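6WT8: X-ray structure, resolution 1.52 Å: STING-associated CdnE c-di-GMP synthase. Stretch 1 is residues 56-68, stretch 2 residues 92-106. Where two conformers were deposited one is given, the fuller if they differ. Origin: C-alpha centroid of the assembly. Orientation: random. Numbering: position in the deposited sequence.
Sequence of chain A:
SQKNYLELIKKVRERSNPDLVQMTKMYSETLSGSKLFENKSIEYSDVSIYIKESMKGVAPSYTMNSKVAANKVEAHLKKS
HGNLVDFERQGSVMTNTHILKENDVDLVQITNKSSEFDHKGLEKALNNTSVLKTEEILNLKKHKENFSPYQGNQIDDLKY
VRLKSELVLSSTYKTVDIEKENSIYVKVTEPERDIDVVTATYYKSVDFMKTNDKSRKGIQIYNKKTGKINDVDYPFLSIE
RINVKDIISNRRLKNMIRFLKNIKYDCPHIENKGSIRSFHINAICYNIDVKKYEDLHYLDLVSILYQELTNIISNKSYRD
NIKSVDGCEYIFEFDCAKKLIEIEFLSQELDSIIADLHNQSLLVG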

ATOM      1  N   LYS A  56       5.192   5.778  14.009  1.00 15.17           N
ATOM      2  CA  LYS A  56       3.850   6.371  14.073  1.00 15.46           C
ATOM      3  C   LYS A  56       3.390   7.010  12.767  1.00 16.73           C
ATOM      4  O   LYS A  56       2.170   7.155  12.560  1.00 18.08           O
ATOM      5  CB  LYS A  56       3.794   7.406  15.194  1.00 17.35           C
ATOM      6  CG  LYS A  56       3.819   6.737  16.539  1.00 17.82           C
ATOM      7  CD  LYS A  56       3.949   7.790  17.644  1.00 22.10           C
ATOM      8  CE  LYS A  56       4.124   7.069  18.945  1.00 24.71           C
ATOM      9  NZ  LYS A  56       4.425   8.012  20.084  1.00 21.67           N
ATOM     10  N   GLY A  57       4.307   7.400  11.874  1.00 14.91           N
ATOM     11  CA  GLY A  57       3.911   7.931  10.576  1.00 15.56           C
ATOM     12  C   GLY A  57       3.455   9.391  10.585  1.00 16.32           C
ATOM     13  O   GLY A  57       3.888  10.235  11.391  1.00 15.32           O
ATOM     14  N   VAL A  58       2.597   9.711   9.616  1.00 13.98           N
ATOM     15  CA  VAL A  58       2.251  11.081   9.252  1.00 13.58           C
ATOM     16  C   VAL A  58       1.123  11.603  10.134  1.00 17.32           C
ATOM     17  O   VAL A  58       0.164  10.876  10.463  1.00 17.41           O
ATOM     18  CB  VAL A  58       1.864  11.085   7.749  1.00 16.22           C
ATOM     19  CG1 VAL A  58       1.258  12.389   7.296  1.00 18.45           C
ATOM     20  CG2 VAL A  58       3.132  10.746   6.879  1.00 17.24           C
ATOM     21  N   ALA A  59       1.221  12.885  10.480  1.00 16.67           N
ATOM     22  CA  ALA A  59       0.152  13.533  11.241  1.00 15.32           C
ATOM     23  C   ALA A  59      -1.194  13.405  10.506  1.00 16.63           C
ATOM     24  O   ALA A  59      -1.272  13.520   9.258  1.00 17.64           O
ATOM     25  CB  ALA A  59       0.492  15.008  11.502  1.00 17.93           C
ATOM     26  N   PRO A  60      -2.278  13.185  11.255  1.00 17.90           N
ATOM     27  CA  PRO A  60      -3.574  12.843  10.638  1.00 21.09           C
ATOM     28  C   PRO A  60      -4.161  13.935   9.772  1.00 19.42           C
ATOM     29  O   PRO A  60      -4.924  13.593   8.839  1.00 19.61           O
ATOM     30  CB  PRO A  60      -4.478  12.556  11.839  1.00 21.08           C
ATOM     31  CG  PRO A  60      -3.742  13.057  13.059  1.00 27.30           C
ATOM     32  CD  PRO A  60      -2.273  12.988  12.716  1.00 20.86           C
ATOM     33  N   SER A  61      -3.838  15.207   9.984  1.00 19.40           N
ATOM     34  CA  SER A  61      -4.462  16.233   9.154  1.00 19.89           C
ATOM     35  C   SER A  61      -4.075  16.073   7.693  1.00 21.79           C
ATOM     36  O   SER A  61      -4.895  16.348   6.818  1.00 20.91           O
ATOM     37  CB  SER A  61      -4.102  17.631   9.671  1.00 24.46           C
ATOM     38  OG  SER A  61      -2.738  17.934   9.337  1.00 25.82           O
ATOM     39  N   TYR A  62      -2.836  15.625   7.408  1.00 19.00           N
ATOM     40  CA  TYR A  62      -2.408  15.515   6.017  1.00 19.54           C
ATOM     41  C   TYR A  62      -3.199  14.435   5.310  1.00 20.20           C
ATOM     42  O   TYR A  62      -3.684  14.608   4.176  1.00 18.30           O
ATOM     43  CB  TYR A  62      -0.906  15.184   5.969  1.00 16.29           C
ATOM     44  CG  TYR A  62      -0.042  16.279   6.552  1.00 17.81           C
ATOM     45  CD1 TYR A  62       0.145  17.472   5.888  1.00 19.62           C
ATOM     46  CD2 TYR A  62       0.578  16.104   7.771  1.00 19.93           C
ATOM     47  CE1 TYR A  62       0.928  18.494   6.453  1.00 23.34           C
ATOM     48  CE2 TYR A  62       1.386  17.096   8.320  1.00 21.99           C
ATOM     49  CZ  TYR A  62       1.562  18.279   7.674  1.00 24.78           C
ATOM     50  OH  TYR A  62       2.364  19.244   8.309  1.00 26.97           O
ATOM     51  N   THR A  63      -3.350  13.316   5.991  1.00 15.54           N
ATOM     52  CA  THR A  63      -4.087  12.178   5.457  1.00 16.76           C
ATOM     53  C   THR A  63      -5.549  12.529   5.248  1.00 17.13           C
ATOM     54  O   THR A  63      -6.149  12.185   4.223  1.00 17.28           O
ATOM     55  CB  THR A  63      -3.911  11.045   6.442  1.00 17.68           C
ATOM     56  OG1 THR A  63      -2.492  10.784   6.528  1.00 18.12           O
ATOM     57  CG2 THR A  63      -4.633   9.776   6.015  1.00 20.12           C
HETATM   58  N   MSE A  64      -6.148  13.194   6.224  1.00 18.76           N
HETATM   59  CA  MSE A  64      -7.530  13.597   6.096  0.61 19.55           C
HETATM   60  C   MSE A  64      -7.702  14.593   4.970  1.00 19.50           C
HETATM   61  O   MSE A  64      -8.647  14.454   4.149  1.00 18.86           O
HETATM   62  CB  MSE A  64      -8.035  14.215   7.404  0.61 21.33           C
HETATM   63  CG  MSE A  64      -9.517  14.611   7.311  0.61 25.24           C
HETATM   64 SE   MSE A  64     -10.704  13.061   7.082  0.61 46.43          SE
HETATM   65  CE  MSE A  64     -10.949  12.820   5.177  0.61 48.75           C
ATOM     66  N   ASN A  65      -6.792  15.566   4.878  1.00 17.75           N
ATOM     67  CA  ASN A  65      -6.884  16.547   3.799  1.00 18.43           C
ATOM     68  C   ASN A  65      -6.809  15.869   2.437  1.00 18.45           C
ATOM     69  O   ASN A  65      -7.533  16.248   1.511  1.00 18.04           O
ATOM     70  CB  ASN A  65      -5.786  17.602   3.922  1.00 19.89           C
ATOM     71  CG  ASN A  65      -6.133  18.644   4.948  1.00 29.12           C
ATOM     72  OD1 ASN A  65      -7.306  18.834   5.271  1.00 29.67           O
ATOM     73  ND2 ASN A  65      -5.131  19.325   5.450  1.00 30.99           N
ATOM     74  N   SER A  66      -5.953  14.848   2.295  1.00 16.14           N
ATOM     75  CA  SER A  66      -5.845  14.125   1.029  1.00 15.21           C
ATOM     76  C   SER A  66      -7.169  13.484   0.660  1.00 18.33           C
ATOM     77  O   SER A  66      -7.625  13.589  -0.488  1.00 16.31           O
ATOM     78  CB  SER A  66      -4.753  13.062   1.135  1.00 15.39           C
ATOM     79  OG  SER A  66      -4.587  12.442  -0.150  1.00 15.77           O
ATOM     80  N   LYS A  67      -7.817  12.848   1.614  1.00 15.34           N
ATOM     81  CA  LYS A  67      -9.049  12.138   1.314  1.00 14.26           C
ATOM     82  C   LYS A  67     -10.188  13.105   1.028  1.00 16.55           C
ATOM     83  O   LYS A  67     -11.042  12.842   0.155  1.00 15.93           O
ATOM     84  CB  LYS A  67      -9.417  11.209   2.491  1.00 16.03           C
ATOM     85  CG  LYS A  67      -8.434  10.021   2.702  1.00 17.83           C
ATOM     86  CD  LYS A  67      -8.782   9.251   3.981  1.00 18.80           C
ATOM     87  CE  LYS A  67      -7.733   8.174   4.225  1.00 20.13           C
ATOM     88  NZ  LYS A  67      -8.102   7.520   5.561  1.00 22.68           N
ATOM     89  N   VAL A  68     -10.231  14.234   1.749  1.00 16.50           N
ATOM     90  CA  VAL A  68     -11.247  15.258   1.479  1.00 16.98           C
ATOM     91  C   VAL A  68     -11.058  15.841   0.092  1.00 20.21           C
ATOM     92  O   VAL A  68     -12.034  15.995  -0.674  1.00 17.91           O
ATOM     93  CB  VAL A  68     -11.183  16.372   2.534  1.00 19.13           C
ATOM     94  CG1 VAL A  68     -12.089  17.586   2.104  1.00 24.04           C
ATOM     95  CG2 VAL A  68     -11.624  15.852   3.880  1.00 17.77           C
ATOM     96  N   SER A  92      -0.809   3.908  -0.563  1.00 14.58           N
ATOM     97  CA  SER A  92      -0.451   3.649   0.825  1.00 13.07           C
ATOM     98  C   SER A  92      -1.189   4.559   1.805  1.00 13.42           C
ATOM     99  O   SER A  92      -1.350   4.198   2.973  1.00 13.38           O
ATOM    100  CB  SER A  92       1.049   3.794   1.026  1.00 14.41           C
ATOM    101  OG  SER A  92       1.458   5.064   0.688  1.00 18.52           O
ATOM    102  N   VAL A  93      -1.702   5.719   1.365  1.00 13.86           N
ATOM    103  CA  VAL A  93      -2.459   6.564   2.272  1.00 13.81           C
ATOM    104  C   VAL A  93      -3.716   5.833   2.735  1.00 14.34           C
ATOM    105  O   VAL A  93      -4.164   6.018   3.866  1.00 16.56           O
ATOM    106  CB  VAL A  93      -2.749   7.924   1.599  1.00 14.44           C
ATOM    107  CG1 VAL A  93      -3.690   8.741   2.492  1.00 16.22           C
ATOM    108  CG2 VAL A  93      -1.430   8.721   1.366  1.00 14.37           C
HETATM  109  N   MSE A  94      -4.227   4.901   1.913  1.00 13.74           N
HETATM  110  CA  MSE A  94      -5.425   4.174   2.321  1.00 13.85           C
HETATM  111  C   MSE A  94      -5.230   3.119   3.415  1.00 16.19           C
HETATM  112  O   MSE A  94      -6.207   2.632   3.981  1.00 18.62           O
HETATM  113  CB  MSE A  94      -6.074   3.474   1.112  1.00 14.40           C
HETATM  114  CG  MSE A  94      -6.741   4.473   0.168  1.00 15.04           C
HETATM  115 SE   MSE A  94      -8.199   5.493   0.984  0.62 17.75          SE
HETATM  116  CE  MSE A  94      -9.467   4.101   1.156  1.00 24.22           C
ATOM    117  N   THR A  95      -3.981   2.772   3.703  1.00 13.98           N
ATOM    118  CA  THR A  95      -3.653   1.990   4.909  1.00 13.14           C
ATOM    119  C   THR A  95      -2.919   2.814   5.937  1.00 14.57           C
ATOM    120  O   THR A  95      -2.426   2.258   6.937  1.00 14.45           O
ATOM    121  CB  THR A  95      -2.805   0.772   4.524  1.00 13.08           C
ATOM    122  OG1 THR A  95      -1.710   1.178   3.714  1.00 15.14           O
ATOM    123  CG2 THR A  95      -3.623  -0.272   3.699  1.00 17.16           C
ATOM    124  N   ASN A  96      -2.770   4.122   5.696  1.00 14.27           N
ATOM    125  CA  ASN A  96      -1.970   5.001   6.542  1.00 12.54           C
ATOM    126  C   ASN A  96      -0.567   4.462   6.732  1.00 15.83           C
ATOM    127  O   ASN A  96       0.022   4.635   7.829  1.00 17.49           O
ATOM    128  CB  ASN A  96      -2.634   5.224   7.921  1.00 13.37           C
ATOM    129  CG  ASN A  96      -1.975   6.362   8.682  1.00 13.97           C
ATOM    130  OD1 ASN A  96      -1.523   7.346   8.046  1.00 15.73           O
ATOM    131  ND2 ASN A  96      -1.858   6.230  10.050  1.00 16.55           N
ATOM    132  N   THR A  97       0.008   3.841   5.676  1.00 13.39           N
ATOM    133  CA  THR A  97       1.384   3.371   5.785  1.00 14.34           C
ATOM    134  C   THR A  97       2.338   4.248   5.001  1.00 14.09           C
ATOM    135  O   THR A  97       3.502   3.888   4.825  1.00 13.96           O
ATOM    136  CB  THR A  97       1.510   1.910   5.358  1.00 13.05           C
ATOM    137  OG1 THR A  97       0.929   1.754   4.054  1.00 14.38           O
ATOM    138  CG2 THR A  97       0.786   1.032   6.408  1.00 16.29           C
ATOM    139  N   HIS A  98       1.871   5.403   4.534  1.00 13.85           N
ATOM    140  CA  HIS A  98       2.794   6.356   3.946  1.00 14.91           C
ATOM    141  C   HIS A  98       3.653   7.004   5.035  1.00 14.00           C
ATOM    142  O   HIS A  98       3.302   7.036   6.210  1.00 14.38           O
ATOM    143  CB  HIS A  98       2.033   7.439   3.158  1.00 13.22           C
ATOM    144  CG  HIS A  98       1.028   8.204   3.977  1.00 12.94           C
ATOM    145  ND1 HIS A  98       0.034   7.586   4.682  1.00 14.12           N
ATOM    146  CD2 HIS A  98       0.829   9.542   4.130  1.00 13.91           C
ATOM    147  CE1 HIS A  98      -0.715   8.494   5.287  1.00 15.33           C
ATOM    148  NE2 HIS A  98      -0.280   9.687   4.932  1.00 15.13           N
ATOM    149  N   ILE A  99       4.805   7.559   4.626  1.00 13.66           N
ATOM    150  CA  ILE A  99       5.707   8.225   5.565  1.00 13.18           C
ATOM    151  C   ILE A  99       6.037   9.652   5.147  1.00 13.93           C
ATOM    152  O   ILE A  99       6.835  10.326   5.838  1.00 15.74           O
ATOM    153  CB  ILE A  99       7.017   7.433   5.791  1.00 15.30           C
ATOM    154  CG1 ILE A  99       7.767   7.261   4.503  1.00 14.54           C
ATOM    155  CG2 ILE A  99       6.695   6.059   6.403  1.00 15.29           C
ATOM    156  CD1 ILE A  99       9.322   7.040   4.714  1.00 17.50           C
ATOM    157  N   LEU A 100       5.439  10.148   4.062  1.00 13.54           N
ATOM    158  CA  LEU A 100       5.628  11.551   3.675  1.00 15.59           C
ATOM    159  C   LEU A 100       4.301  12.291   3.749  1.00 14.92           C
ATOM    160  O   LEU A 100       3.303  11.824   3.188  1.00 16.43           O
ATOM    161  CB  LEU A 100       6.195  11.688   2.248  1.00 15.08           C
ATOM    162  CG  LEU A 100       7.413  10.847   1.886  1.00 19.54           C
ATOM    163  CD1 LEU A 100       7.851  11.061   0.419  1.00 22.35           C
ATOM    164  CD2 LEU A 100       8.547  11.123   2.828  1.00 22.66           C
ATOM    165  N   LYS A 101       4.312  13.483   4.374  1.00 16.61           N
ATOM    166  CA  LYS A 101       3.075  14.248   4.465  1.00 15.68           C
ATOM    167  C   LYS A 101       2.524  14.620   3.092  1.00 16.42           C
ATOM    168  O   LYS A 101       1.335  14.901   3.014  1.00 19.21           O
ATOM    169  CB  LYS A 101       3.308  15.539   5.281  1.00 18.15           C
ATOM    170  CG  LYS A 101       4.388  16.478   4.706  1.00 17.00           C
ATOM    171  CD  LYS A 101       4.802  17.556   5.755  1.00 18.69           C
ATOM    172  CE  LYS A 101       5.740  18.576   5.082  1.00 22.64           C
ATOM    173  NZ  LYS A 101       7.055  18.041   4.696  1.00 24.40           N
ATOM    174  N   GLU A 102       3.365  14.648   2.047  1.00 15.92           N
ATOM    175  CA  GLU A 102       2.890  14.980   0.699  1.00 16.57           C
ATOM    176  C   GLU A 102       2.283  13.805  -0.052  1.00 14.84           C
ATOM    177  O   GLU A 102       1.758  14.000  -1.155  1.00 16.90           O
ATOM    178  CB  GLU A 102       4.032  15.557  -0.154  1.00 19.43           C
ATOM    179  CG  GLU A 102       4.703  16.803   0.435  1.00 25.39           C
ATOM    180  CD  GLU A 102       5.812  16.527   1.461  1.00 30.69           C
ATOM    181  OE1 GLU A 102       6.207  15.344   1.696  1.00 23.71           O
ATOM    182  OE2 GLU A 102       6.311  17.560   2.014  1.00 26.18           O
ATOM    183  N   ASN A 103       2.355  12.589   0.458  1.00 15.89           N
ATOM    184  CA  ASN A 103       1.708  11.483  -0.235  1.00 15.15           C
ATOM    185  C   ASN A 103       0.189  11.645  -0.183  1.00 16.27           C
ATOM    186  O   ASN A 103      -0.383  12.099   0.810  1.00 15.61           O
ATOM    187  CB  ASN A 103       2.085  10.163   0.415  1.00 16.98           C
ATOM    188  CG  ASN A 103       3.542   9.811   0.318  1.00 23.53           C
ATOM    189  OD1 ASN A 103       4.071   9.213   1.248  1.00 22.34           O
ATOM    190  ND2 ASN A 103       4.192  10.118  -0.812  1.00 29.37           N
ATOM    191  N   ASP A 104      -0.482  11.243  -1.267  1.00 15.02           N
ATOM    192  CA  ASP A 104      -1.910  11.369  -1.402  1.00 14.75           C
ATOM    193  C   ASP A 104      -2.548  10.064  -1.837  1.00 14.21           C
ATOM    194  O   ASP A 104      -1.912   9.234  -2.506  1.00 15.45           O
ATOM    195  CB  ASP A 104      -2.223  12.425  -2.462  1.00 14.46           C
ATOM    196  CG  ASP A 104      -2.014  13.797  -1.951  1.00 16.01           C
ATOM    197  OD1 ASP A 104      -2.869  14.286  -1.185  1.00 16.84           O
ATOM    198  OD2 ASP A 104      -0.983  14.403  -2.316  1.00 19.03           O
ATOM    199  N   VAL A 105      -3.812   9.891  -1.428  1.00 14.56           N
ATOM    200  CA  VAL A 105      -4.653   8.854  -2.064  1.00 14.80           C
ATOM    201  C   VAL A 105      -4.764   9.171  -3.552  1.00 16.33           C
ATOM    202  O   VAL A 105      -4.820  10.344  -3.957  1.00 15.92           O
ATOM    203  CB  VAL A 105      -6.066   8.712  -1.462  1.00 15.61           C
ATOM    204  CG1 VAL A 105      -6.032   8.304   0.033  1.00 19.95           C
ATOM    205  CG2 VAL A 105      -6.890  10.010  -1.597  1.00 16.63           C
ATOM    206  N   ASP A 106      -4.829   8.123  -4.383  1.00 14.82           N
ATOM    207  CA  ASP A 106      -5.259   8.324  -5.773  1.00 13.55           C
ATOM    208  C   ASP A 106      -6.756   8.057  -5.873  1.00 16.00           C
ATOM    209  O   ASP A 106      -7.284   7.122  -5.230  1.00 16.15           O
ATOM    210  CB  ASP A 106      -4.625   7.313  -6.750  1.00 14.47           C
ATOM    211  CG  ASP A 106      -3.150   7.395  -6.889  1.00 24.79           C
ATOM    212  OD1 ASP A 106      -2.548   8.442  -6.663  1.00 20.13           O
ATOM    213  OD2 ASP A 106      -2.563   6.359  -7.309  1.00 21.70           O
TER
HETATM  214  O   HOH W   1      -0.078   8.348  11.399  1.00 17.23           O
HETATM  215  O   HOH W   2       1.438   7.501   8.155  1.00 15.79           O
HETATM  216  O   HOH W   3      -1.948   9.821   8.982  1.00 17.01           O
HETATM  217  O   HOH W   4      -5.865   5.799   5.957  1.00 21.57           O

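Three ordered waters fill the gap between Val58 and Asn96, so that much of the polar bonding here passes through solvent rather than directly from residue to residue. Water 1 joins the O atoms of Lys56 (2.8 Å) and Val58 (2.7 Å) to Asn96 ND2 (3.1 Å). Water 2 accepts from Val58 N at 2.9 Å and reaches Asn96 OD1 at 3.0 Å and His98 O at 2.7 Å. Water 3 lies 2.8 Å from Val58 O, 2.7 Å from Thr63 OG1 and 2.7 Å from Asn96 OD1. The amide of Asn96 thus meets water through both its nitrogen and its oxygen, and its OD1 stays 3.9 Å from Thr63 OG1.

Stretch 1 leaves a helix at Gly57, whose positive phi favours glycine, and enters a new helix that runs on through Val68. Stretch 2 begins with a short 3-10 segment, 92-95, and continues mostly as loop, with a type I turn from Leu100 to Asn103. The stretches come near each other at Gly57 and Ile99 (CA to CA 5.3 Å) and again at Ser66 and Asp104 (CA to CA 5.4 Å); together they bury 644 Å².

Val58, in the loop before the helix, packs closely against stretch 2. Its CG2 lies 3.6 Å from Ile99 C and 3.8 Å from His98 CD2, while its CG1 lies 3.8 Å from Lys101 CA, so the valine packs largely against backbone. Four residues on, in the helix, Tyr62 offers a ring face to Lys101: the lysine CB sits 3.6 Å from the centroid of the six ring atoms CG to CZ, nearly on the ring normal, a CH-pi contact. The lysine side chain then leads away, and its NZ forms a salt bridge with Glu102 OE2 at 2.8 Å.

Thr63 OG1 and His98 NE2 share a hydrogen bond of 2.9 Å, with the hydroxyl near the plane of the imidazole, where the nitrogen lone pair or proton lies. The threonine methyl CG2 meets Val93 CG1 at 3.8 Å.

Ser66 makes the direct polar link farther along the helix. Its OG donates to Asp104 OD1 at 2.7 Å and accepts from Val105 N at 3.0 Å, so a single hydroxyl ties the helix to consecutive residues of the loop. Beside it, the extended Lys67 lays its CG 4.0 Å from Val105 CG1 and its CE 4.2 Å from Met94 SE, a selenomethionine. Its NZ donates to water 4 at 2.9 Å, which in turn donates to Val93 O at 2.7 Å.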